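Local coordinates for protein Sam-dependent methyltransferases (Streptomyces davawensis, PDB 4D7K) that catalyses the two successive S-adenosyl methionine-dependent N-methylations that turn 8-amino-8-demethyl-D-riboflavin into the antibiotic roseoflavin, at residues A[47-52]-A[80-85]; A[174-179]-A[280-285]; A[325-330]-A[338-343]. All blocks are in the same frame, centred on the assembly; numbering follows the deposited sequence.

Interaction 1: A[47-52]-A[80-85]; sequences RTTADL and PEDSFE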
loop_
_atom_site.group_PDB
_atom_site.type_symbol
_atom_site.label_atom_id
_atom_site.label_comp_id
_atom_site.label_asym_id
_atom_site.label_seq_id
_atom_site.Cartn_x
_atom_site.Cartn_y
_atom_site.Cartn_z
ATOM N N ARG A 47 -4.342 3.517 27.629
ATOM C CA ARG A 47 -3.048 3.447 28.295
ATOM C C ARG A 47 -2.205 4.640 27.861
ATOM O O ARG A 47 -2.379 5.158 26.758
ATOM C CB ARG A 47 -2.326 2.136 27.963
ATOM C CG ARG A 47 -3.119 0.868 28.255
ATOM C CD ARG A 47 -3.189 0.588 29.743
ATOM N NE ARG A 47 -1.864 0.417 30.328
ATOM C CZ ARG A 47 -1.623 0.420 31.635
ATOM N NH1 ARG A 47 -2.619 0.588 32.494
ATOM N NH2 ARG A 47 -0.387 0.255 32.081
ATOM N N THR A 48 -1.287 5.068 28.713
ATOM C CA THR A 48 -0.411 6.161 28.344
ATOM C C THR A 48 0.730 5.659 27.469
ATOM O O THR A 48 0.981 4.454 27.385
ATOM C CB THR A 48 0.168 6.847 29.573
ATOM O OG1 THR A 48 1.121 5.974 30.180
ATOM C CG2 THR A 48 -0.941 7.166 30.573
ATOM N N THR A 49 1.419 6.589 26.816
ATOM C CA THR A 49 2.591 6.259 26.016
ATOM C C THR A 49 3.650 5.550 26.854
ATOM O O THR A 49 4.207 4.538 26.435
ATOM C CB THR A 49 3.210 7.518 25.387
ATOM O OG1 THR A 49 2.224 8.187 24.596
ATOM C CG2 THR A 49 4.390 7.146 24.507
ATOM N N ALA A 50 3.915 6.089 28.039
ATOM C CA ALA A 50 4.893 5.513 28.955
ATOM C C ALA A 50 4.585 4.054 29.273
ATOM O O ALA A 50 5.485 3.212 29.272
ATOM C CB ALA A 50 4.956 6.324 30.234
ATOM N N ASP A 51 3.317 3.759 29.550
ATOM C CA ASP A 51 2.896 2.389 29.840
ATOM C C ASP A 51 3.123 1.479 28.635
ATOM O O ASP A 51 3.652 0.375 28.761
ATOM C CB ASP A 51 1.420 2.341 30.248
ATOM C CG ASP A 51 1.163 2.945 31.619
ATOM O OD1 ASP A 51 2.111 3.030 32.433
ATOM O OD2 ASP A 51 -0.000 3.325 31.885
ATOM N N LEU A 52 2.707 1.949 27.467
ATOM C CA LEU A 52 2.846 1.173 26.243
ATOM C C LEU A 52 4.322 1.010 25.882
ATOM O O LEU A 52 4.720 0.002 25.296
ATOM C CB LEU A 52 2.068 1.834 25.105
ATOM C CG LEU A 52 0.557 1.871 25.346
ATOM C CD1 LEU A 52 -0.154 2.739 24.325
ATOM C CD2 LEU A 52 -0.016 0.465 25.341
ATOM N N PRO A 80 -6.709 12.290 26.196
ATOM C CA PRO A 80 -6.086 13.200 27.168
ATOM C C PRO A 80 -5.094 12.536 28.121
ATOM O O PRO A 80 -5.298 11.393 28.538
ATOM C CB PRO A 80 -7.289 13.764 27.950
ATOM C CG PRO A 80 -8.516 13.061 27.406
ATOM C CD PRO A 80 -8.139 12.595 26.037
ATOM N N GLU A 81 -4.034 13.281 28.443
ATOM C CA GLU A 81 -2.899 12.832 29.251
ATOM C C GLU A 81 -2.043 11.808 28.503
ATOM O O GLU A 81 -1.719 10.746 29.038
ATOM C CB GLU A 81 -3.366 12.266 30.596
ATOM C CG GLU A 81 -4.265 13.214 31.374
ATOM C CD GLU A 81 -3.732 14.634 31.400
ATOM O OE1 GLU A 81 -2.591 14.836 31.866
ATOM O OE2 GLU A 81 -4.453 15.550 30.949
ATOM N N ASP A 82 -1.683 12.150 27.266
ATOM C CA ASP A 82 -0.755 11.363 26.451
ATOM C C ASP A 82 -1.148 9.883 26.381
ATOM O O ASP A 82 -0.339 9.003 26.662
ATOM C CB ASP A 82 0.670 11.517 26.998
ATOM C CG ASP A 82 1.733 11.037 26.024
ATOM O OD1 ASP A 82 1.412 10.859 24.829
ATOM O OD2 ASP A 82 2.892 10.845 26.457
ATOM N N SER A 83 -2.397 9.620 26.007
ATOM C CA SER A 83 -2.916 8.258 25.997
ATOM C C SER A 83 -3.524 7.884 24.652
ATOM O O SER A 83 -3.771 8.742 23.810
ATOM C CB SER A 83 -3.964 8.078 27.101
ATOM O OG SER A 83 -3.393 8.248 28.387
ATOM N N PHE A 84 -3.756 6.587 24.460
ATOM C CA PHE A 84 -4.396 6.106 23.247
ATOM C C PHE A 84 -5.392 5.012 23.577
ATOM O O PHE A 84 -5.241 4.303 24.568
ATOM C CB PHE A 84 -3.350 5.601 22.248
ATOM C CG PHE A 84 -2.399 6.670 21.786
ATOM C CD1 PHE A 84 -1.247 6.949 22.504
ATOM C CD2 PHE A 84 -2.674 7.409 20.651
ATOM C CE1 PHE A 84 -0.384 7.947 22.094
ATOM C CE2 PHE A 84 -1.809 8.407 20.228
ATOM C CZ PHE A 84 -0.662 8.676 20.951
ATOM N N GLU A 85 -6.427 4.892 22.755
ATOM C CA GLU A 85 -7.384 3.808 22.903
ATOM C C GLU A 85 -7.835 3.338 21.528
ATOM O O GLU A 85 -7.464 3.925 20.516
ATOM C CB GLU A 85 -8.580 4.238 23.756
ATOM C CG GLU A 85 -9.504 5.265 23.128
ATOM C CD GLU A 85 -10.659 5.627 24.052
ATOM O OE1 GLU A 85 -10.527 5.382 25.271
ATOM O OE2 GLU A 85 -11.692 6.146 23.572
#

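Interaction 2: A[174-179]-A[280-285]; sequences FDFGRF and RLLILD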
loop_
_atom_site.group_PDB
_atom_site.type_symbol
_atom_site.label_atom_id
_atom_site.label_comp_id
_atom_site.label_asym_id
_atom_site.label_seq_id
_atom_site.Cartn_x
_atom_site.Cartn_y
_atom_site.Cartn_z
ATOM N N PHE A 174 -26.074 -16.834 -6.419
ATOM C CA PHE A 174 -26.482 -18.128 -6.952
ATOM C C PHE A 174 -27.569 -18.742 -6.077
ATOM O O PHE A 174 -27.622 -18.490 -4.875
ATOM C CB PHE A 174 -25.283 -19.076 -7.059
ATOM C CG PHE A 174 -25.596 -20.373 -7.755
ATOM C CD1 PHE A 174 -25.711 -20.423 -9.137
ATOM C CD2 PHE A 174 -25.777 -21.541 -7.028
ATOM C CE1 PHE A 174 -26.002 -21.611 -9.782
ATOM C CE2 PHE A 174 -26.067 -22.735 -7.665
ATOM C CZ PHE A 174 -26.178 -22.770 -9.044
ATOM N N ASP A 175 -28.433 -19.549 -6.684
ATOM C CA ASP A 175 -29.549 -20.149 -5.962
ATOM C C ASP A 175 -29.186 -21.516 -5.384
ATOM O O ASP A 175 -29.550 -22.555 -5.935
ATOM C CB ASP A 175 -30.769 -20.272 -6.882
ATOM C CG ASP A 175 -31.998 -20.786 -6.155
ATOM O OD1 ASP A 175 -32.091 -20.582 -4.926
ATOM O OD2 ASP A 175 -32.869 -21.394 -6.814
ATOM N N PHE A 176 -28.473 -21.512 -4.264
ATOM C CA PHE A 176 -28.132 -22.756 -3.585
ATOM C C PHE A 176 -29.371 -23.438 -3.011
ATOM O O PHE A 176 -29.366 -24.643 -2.769
ATOM C CB PHE A 176 -27.119 -22.499 -2.475
ATOM C CG PHE A 176 -25.772 -22.074 -2.974
ATOM C CD1 PHE A 176 -24.869 -23.010 -3.449
ATOM C CD2 PHE A 176 -25.404 -20.740 -2.964
ATOM C CE1 PHE A 176 -23.627 -22.624 -3.906
ATOM C CE2 PHE A 176 -24.164 -20.345 -3.420
ATOM C CZ PHE A 176 -23.273 -21.288 -3.892
ATOM N N GLY A 177 -30.433 -22.662 -2.815
ATOM C CA GLY A 177 -31.657 -23.164 -2.218
ATOM C C GLY A 177 -32.416 -24.200 -3.031
ATOM O O GLY A 177 -33.406 -24.756 -2.555
ATOM N N ARG A 178 -31.965 -24.466 -4.252
ATOM C CA ARG A 178 -32.634 -25.459 -5.085
ATOM C C ARG A 178 -31.906 -26.801 -5.046
ATOM O O ARG A 178 -32.182 -27.689 -5.850
ATOM C CB ARG A 178 -32.769 -24.960 -6.531
ATOM C CG ARG A 178 -31.466 -24.767 -7.301
ATOM C CD ARG A 178 -31.750 -24.089 -8.642
ATOM N NE ARG A 178 -30.597 -24.065 -9.540
ATOM C CZ ARG A 178 -30.365 -24.977 -10.480
ATOM N NH1 ARG A 178 -31.203 -25.989 -10.641
ATOM N NH2 ARG A 178 -29.295 -24.879 -11.260
ATOM N N PHE A 179 -30.979 -26.943 -4.102
ATOM C CA PHE A 179 -30.306 -28.219 -3.874
ATOM C C PHE A 179 -30.523 -28.663 -2.433
ATOM O O PHE A 179 -30.720 -27.834 -1.544
ATOM C CB PHE A 179 -28.812 -28.114 -4.188
ATOM C CG PHE A 179 -28.523 -27.677 -5.594
ATOM C CD1 PHE A 179 -28.668 -28.559 -6.652
ATOM C CD2 PHE A 179 -28.110 -26.381 -5.859
ATOM C CE1 PHE A 179 -28.408 -28.158 -7.948
ATOM C CE2 PHE A 179 -27.848 -25.974 -7.150
ATOM C CZ PHE A 179 -27.998 -26.864 -8.197
ATOM N N ARG A 280 -25.818 -30.823 -10.030
ATOM C CA ARG A 280 -24.831 -29.897 -10.571
ATOM C C ARG A 280 -23.466 -30.016 -9.906
ATOM O O ARG A 280 -23.351 -30.391 -8.738
ATOM C CB ARG A 280 -25.319 -28.451 -10.437
ATOM C CG ARG A 280 -26.546 -28.112 -11.263
ATOM C CD ARG A 280 -26.227 -28.052 -12.744
ATOM N NE ARG A 280 -27.383 -27.628 -13.526
ATOM C CZ ARG A 280 -28.257 -28.456 -14.090
ATOM N NH1 ARG A 280 -28.113 -29.769 -13.969
ATOM N NH2 ARG A 280 -29.277 -27.969 -14.780
ATOM N N LEU A 281 -22.435 -29.696 -10.680
ATOM C CA LEU A 281 -21.106 -29.442 -10.148
ATOM C C LEU A 281 -20.882 -27.937 -10.181
ATOM O O LEU A 281 -20.909 -27.329 -11.248
ATOM C CB LEU A 281 -20.031 -30.173 -10.958
ATOM C CG LEU A 281 -18.573 -29.783 -10.697
ATOM C CD1 LEU A 281 -18.196 -29.991 -9.237
ATOM C CD2 LEU A 281 -17.646 -30.574 -11.606
ATOM N N LEU A 282 -20.690 -27.334 -9.013
ATOM C CA LEU A 282 -20.487 -25.891 -8.928
ATOM C C LEU A 282 -19.030 -25.572 -8.620
ATOM O O LEU A 282 -18.532 -25.900 -7.545
ATOM C CB LEU A 282 -21.395 -25.277 -7.858
ATOM C CG LEU A 282 -22.863 -25.714 -7.866
ATOM C CD1 LEU A 282 -23.605 -25.085 -6.701
ATOM C CD2 LEU A 282 -23.543 -25.372 -9.193
ATOM N N ILE A 283 -18.344 -24.943 -9.567
ATOM C CA ILE A 283 -16.948 -24.585 -9.356
ATOM C C ILE A 283 -16.820 -23.103 -9.026
ATOM O O ILE A 283 -17.188 -22.236 -9.816
ATOM C CB ILE A 283 -16.080 -24.921 -10.580
ATOM C CG1 ILE A 283 -16.223 -26.401 -10.940
ATOM C CG2 ILE A 283 -14.620 -24.595 -10.298
ATOM C CD1 ILE A 283 -15.343 -26.842 -12.089
ATOM N N LEU A 284 -16.301 -22.825 -7.839
ATOM C CA LEU A 284 -16.154 -21.458 -7.367
ATOM C C LEU A 284 -14.725 -20.988 -7.613
ATOM O O LEU A 284 -13.775 -21.554 -7.079
ATOM C CB LEU A 284 -16.519 -21.359 -5.882
ATOM C CG LEU A 284 -18.003 -21.272 -5.487
ATOM C CD1 LEU A 284 -18.828 -22.419 -6.043
ATOM C CD2 LEU A 284 -18.144 -21.221 -3.976
ATOM N N ASP A 285 -14.577 -19.957 -8.437
ATOM C CA ASP A 285 -13.255 -19.485 -8.821
ATOM C C ASP A 285 -13.336 -18.106 -9.462
ATOM O O ASP A 285 -14.425 -17.585 -9.705
ATOM C CB ASP A 285 -12.595 -20.476 -9.789
ATOM C CG ASP A 285 -11.075 -20.389 -9.783
ATOM O OD1 ASP A 285 -10.522 -19.446 -9.179
ATOM O OD2 ASP A 285 -10.430 -21.269 -10.393
#

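Interaction 3: A[325-330]-A[338-343]; sequences FDIVGI and AVIECR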
loop_
_atom_site.group_PDB
_atom_site.type_symbol
_atom_site.label_atom_id
_atom_site.label_comp_id
_atom_site.label_asym_id
_atom_site.label_seq_id
_atom_site.Cartn_x
_atom_site.Cartn_y
_atom_site.Cartn_z
ATOM N N PHE A 325 -18.708 -33.011 -18.821
ATOM C CA PHE A 325 -19.501 -31.939 -18.228
ATOM C C PHE A 325 -19.812 -30.833 -19.231
ATOM O O PHE A 325 -19.072 -30.626 -20.192
ATOM C CB PHE A 325 -18.780 -31.336 -17.022
ATOM C CG PHE A 325 -18.923 -32.134 -15.761
ATOM C CD1 PHE A 325 -20.123 -32.149 -15.070
ATOM C CD2 PHE A 325 -17.853 -32.850 -15.252
ATOM C CE1 PHE A 325 -20.257 -32.875 -13.901
ATOM C CE2 PHE A 325 -17.980 -33.579 -14.083
ATOM C CZ PHE A 325 -19.184 -33.591 -13.407
ATOM N N ASP A 326 -20.907 -30.119 -18.989
ATOM C CA ASP A 326 -21.268 -28.956 -19.791
ATOM C C ASP A 326 -21.491 -27.738 -18.908
ATOM O O ASP A 326 -22.171 -27.820 -17.886
ATOM C CB ASP A 326 -22.525 -29.232 -20.616
ATOM C CG ASP A 326 -22.210 -29.584 -22.051
ATOM O OD1 ASP A 326 -21.207 -29.059 -22.578
ATOM O OD2 ASP A 326 -22.963 -30.383 -22.649
ATOM N N ILE A 327 -20.917 -26.607 -19.305
ATOM C CA ILE A 327 -21.116 -25.363 -18.577
ATOM C C ILE A 327 -22.508 -24.801 -18.858
ATOM O O ILE A 327 -22.815 -24.415 -19.984
ATOM C CB ILE A 327 -20.050 -24.311 -18.945
ATOM C CG1 ILE A 327 -18.654 -24.851 -18.637
ATOM C CG2 ILE A 327 -20.291 -23.008 -18.192
ATOM C CD1 ILE A 327 -17.551 -23.837 -18.817
ATOM N N VAL A 328 -23.350 -24.774 -17.830
ATOM C CA VAL A 328 -24.680 -24.194 -17.943
ATOM C C VAL A 328 -24.572 -22.676 -17.924
ATOM O O VAL A 328 -25.273 -21.980 -18.657
ATOM C CB VAL A 328 -25.605 -24.671 -16.805
ATOM C CG1 VAL A 328 -26.963 -24.001 -16.894
ATOM C CG2 VAL A 328 -25.755 -26.177 -16.852
ATOM N N GLY A 329 -23.671 -22.170 -17.088
ATOM C CA GLY A 329 -23.422 -20.744 -17.009
ATOM C C GLY A 329 -22.351 -20.388 -15.998
ATOM O O GLY A 329 -22.084 -21.146 -15.070
ATOM N N ILE A 330 -21.728 -19.230 -16.185
ATOM C CA ILE A 330 -20.764 -18.713 -15.220
ATOM C C ILE A 330 -21.339 -17.466 -14.558
ATOM O O ILE A 330 -21.298 -16.371 -15.123
ATOM C CB ILE A 330 -19.415 -18.389 -15.885
ATOM C CG1 ILE A 330 -18.850 -19.642 -16.561
ATOM C CG2 ILE A 330 -18.436 -17.828 -14.863
ATOM C CD1 ILE A 330 -17.488 -19.444 -17.192
ATOM N N ALA A 338 -16.782 -16.147 -9.171
ATOM C CA ALA A 338 -17.909 -16.559 -9.984
ATOM C C ALA A 338 -18.306 -17.984 -9.638
ATOM O O ALA A 338 -17.484 -18.767 -9.161
ATOM C CB ALA A 338 -17.568 -16.444 -11.461
ATOM N N VAL A 339 -19.568 -18.318 -9.869
ATOM C CA VAL A 339 -20.003 -19.694 -9.715
ATOM C C VAL A 339 -20.163 -20.337 -11.085
ATOM O O VAL A 339 -21.061 -19.981 -11.848
ATOM C CB VAL A 339 -21.321 -19.795 -8.938
ATOM C CG1 VAL A 339 -21.796 -21.239 -8.893
ATOM C CG2 VAL A 339 -21.139 -19.253 -7.536
ATOM N N ILE A 340 -19.269 -21.269 -11.399
ATOM C CA ILE A 340 -19.352 -22.016 -12.644
ATOM C C ILE A 340 -20.324 -23.172 -12.471
ATOM O O ILE A 340 -20.017 -24.147 -11.797
ATOM C CB ILE A 340 -17.979 -22.561 -13.084
ATOM C CG1 ILE A 340 -16.950 -21.431 -13.158
ATOM C CG2 ILE A 340 -18.088 -23.272 -14.428
ATOM C CD1 ILE A 340 -15.560 -21.893 -13.569
ATOM N N GLU A 341 -21.503 -23.057 -13.068
ATOM C CA GLU A 341 -22.500 -24.115 -12.959
ATOM C C GLU A 341 -22.303 -25.149 -14.063
ATOM O O GLU A 341 -22.404 -24.829 -15.248
ATOM C CB GLU A 341 -23.911 -23.531 -13.017
ATOM C CG GLU A 341 -25.005 -24.553 -12.792
ATOM C CD GLU A 341 -26.387 -23.990 -13.050
ATOM O OE1 GLU A 341 -26.512 -22.754 -13.167
ATOM O OE2 GLU A 341 -27.347 -24.784 -13.141
ATOM N N CYS A 342 -22.019 -26.388 -13.670
ATOM C CA CYS A 342 -21.736 -27.453 -14.633
ATOM C C CYS A 342 -22.754 -28.583 -14.557
ATOM O O CYS A 342 -23.210 -28.955 -13.477
ATOM C CB CYS A 342 -20.333 -28.021 -14.409
ATOM S SG CYS A 342 -19.016 -26.799 -14.467
ATOM N N ARG A 343 -23.087 -29.140 -15.715
ATOM C CA ARG A 343 -24.078 -30.200 -15.800
ATOM C C ARG A 343 -23.485 -31.433 -16.472
ATOM O O ARG A 343 -22.659 -31.316 -17.378
ATOM C CB ARG A 343 -25.305 -29.709 -16.568
ATOM C CG ARG A 343 -26.419 -30.721 -16.744
ATOM C CD ARG A 343 -27.542 -30.103 -17.557
ATOM N NE ARG A 343 -27.014 -29.357 -18.697
ATOM C CZ ARG A 343 -27.686 -28.418 -19.355
ATOM N NH1 ARG A 343 -28.919 -28.099 -18.988
ATOM N NH2 ARG A 343 -27.118 -27.793 -20.378
#

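Interaction 1: A[47-52]-A[80-85]
Thr49 and Asp82 form the tight end of this contact. The Thr49 hydroxyl donates to the carboxylate, with OG1 2.8 Å from Asp82 OD1. It comes from above the carboxylate plane, 55° out of it. Asp82 CG lies anti to its backbone N (chi1 -165°), on the side of the Thr49 hydroxyl. The main chains of the same two residues are also joined, Thr49 N donating to Asp82 O at 3.0 Å. Thr49 OG1 also sits at the edge of the Phe84 ring, in its plane and 3.6 Å from CE1. Helix 60-72 covers this side. Its Leu67 packs on Phe84, and its Arg64 touches Thr49 and pairs with Asp82 OD2.

Next to this, Thr48 and Ser83 make an antiparallel non-hydrogen-bonded pair, their CA atoms 4.0 Å apart. The two side chains diverge. Arg47 and Phe84 follow as a hydrogen-bonded pair. Phe84 N to Arg47 O is 3.0 Å, and Arg47 N to Phe84 O is longer at 3.3 Å.

The other side is looser. Thr48 CG2 only grazes Ser83 OG, at 3.5 Å. Ser83 OG instead donates to Glu81 O, within its own turn. Glu81 is exposed and poorly ordered. Thr48 OG1 takes the amide of Asp51, a capping bond at the N-cap. Asp51 OD2 lies over one face of the exposed Arg47 guanidinium, an attraction of charge with no N-H aimed at the oxygen.

The short strand, the helix it leads into and the turn before strand 83-86 are consistent with a winged helix, as expected for this dimerisation domain. Chemically, Asp82 is gripped through its carbonyl and both carboxylate oxygens. The nearby Arg64 probably favours its charged form. The hold on the turn is therefore mainly polar, while the Thr48 side adds only light contacts.

Interaction 2: A[174-179]-A[280-285]
Phe174 opens the contact by bringing CE2 and CZ of its ring to the Leu282 methyls, CD1 being met obliquely. Its CE2 is 3.5 Å from Leu282 CD1, and its CZ is 3.7 Å from Leu282 CD2. The ring also meets His331 edge-to-face. Asp175 then turns the chain in an inverse gamma turn. Phe176 follows and comes to the same leucine methyl, CE1 to Leu282 CD1 being 3.7 Å. The two side chains slide past each other in opposite directions. Phe174 CD2 sits over the centre of one face of the Phe176 ring. Arg178 runs extended from CG to NE. Its NH2 is 4.0 Å from Arg280 NE, and the guanidinium planes are 76° apart. Glu341 OE2 forms a salt bridge with each of them. Phe179 CZ lies over the centre of the Arg178 guanidinium. The same CZ is 3.6 Å from Arg280 CG, where the two side chains cross at about a right angle.

The segment is the loop leading into strand 181-185, and it covers strand 280-285 of the methyltransferase sheet. Three aromatic rings come near Leu282 CD1, Phe179 being the most distant. The contact is thus apolar at Leu282 and charged at the arginine ends. The close arginines probably depend on the Glu341 carboxylate to offset their repulsion.

Interaction 3: A[325-330]-A[338-343]
The Arg343 guanidinium has Val328 CG2 over the centre of one face, 3.8 Å above the plane. The two side chains cross at about a right angle, and Val328 CG2 also touches Arg343 CB. The Phe325 ring is met at its edge by Arg343 O, 3.5 Å from CD1. Cys342 CB approaches the same ring obliquely.

These residues lie on the antiparallel hairpin of strands 325-333 and 337-344. Asp326 and Arg343 are a hydrogen-bonded pair, with both N-to-O distances 2.7 Å. Beyond Ile327 and Cys342 the register shifts by one. Val328 and Gly329 both face Glu341, a classic beta bulge. Val328 N donates to Glu341 O at 2.8 Å, and Gly329 N reaches the same oxygen only weakly, at 3.5 Å. Glu341 N returns a bond to Gly329 O at 2.8 Å. Val328 has a helix-like psi of -39°, and its CB bond points toward the partner strand. Its CG1 stands 3.9 Å from Glu341 OE2.

On the face of Ile327, Ile330 and Ile340 the contacts are apolar. Ile330 CG2 packs on Ala338 CB at 3.8 Å, and helix 313-322 covers this side.

In the class I methyltransferase sheet, strand 337-344 runs antiparallel beside strand 280-285, and strand 325-333 is outermost. Glu341 is buried but well met. OE2 takes the two arginines, and OE1 bonds His331 NE2. The bulge sets Val328 against this group, so an aliphatic side chain packs against a carboxylate that the arginines probably keep ionised.

How the interactions relate
From the N terminus, interaction 1 comes first. It closes a loop of 27 residues, mostly helix, inside the dimerisation domain. Interaction 2 opens much later and closes a loop of 100 residues. This brings the approach to the first strand of the methyltransferase sheet against strand 280-285. Interaction 3 closes a short hairpin near the C terminus. The three follow in series, and none nests or crosses. Interaction 1 stands apart, its centre 51 Å from that of interaction 2. Interactions 2 and 3 adjoin, with centres 9 Å apart. Strands 280-285 and 337-344 are neighbours, joined by a probable hydrogen bond from Ile340 N to Ile283 O, 2.8 Å.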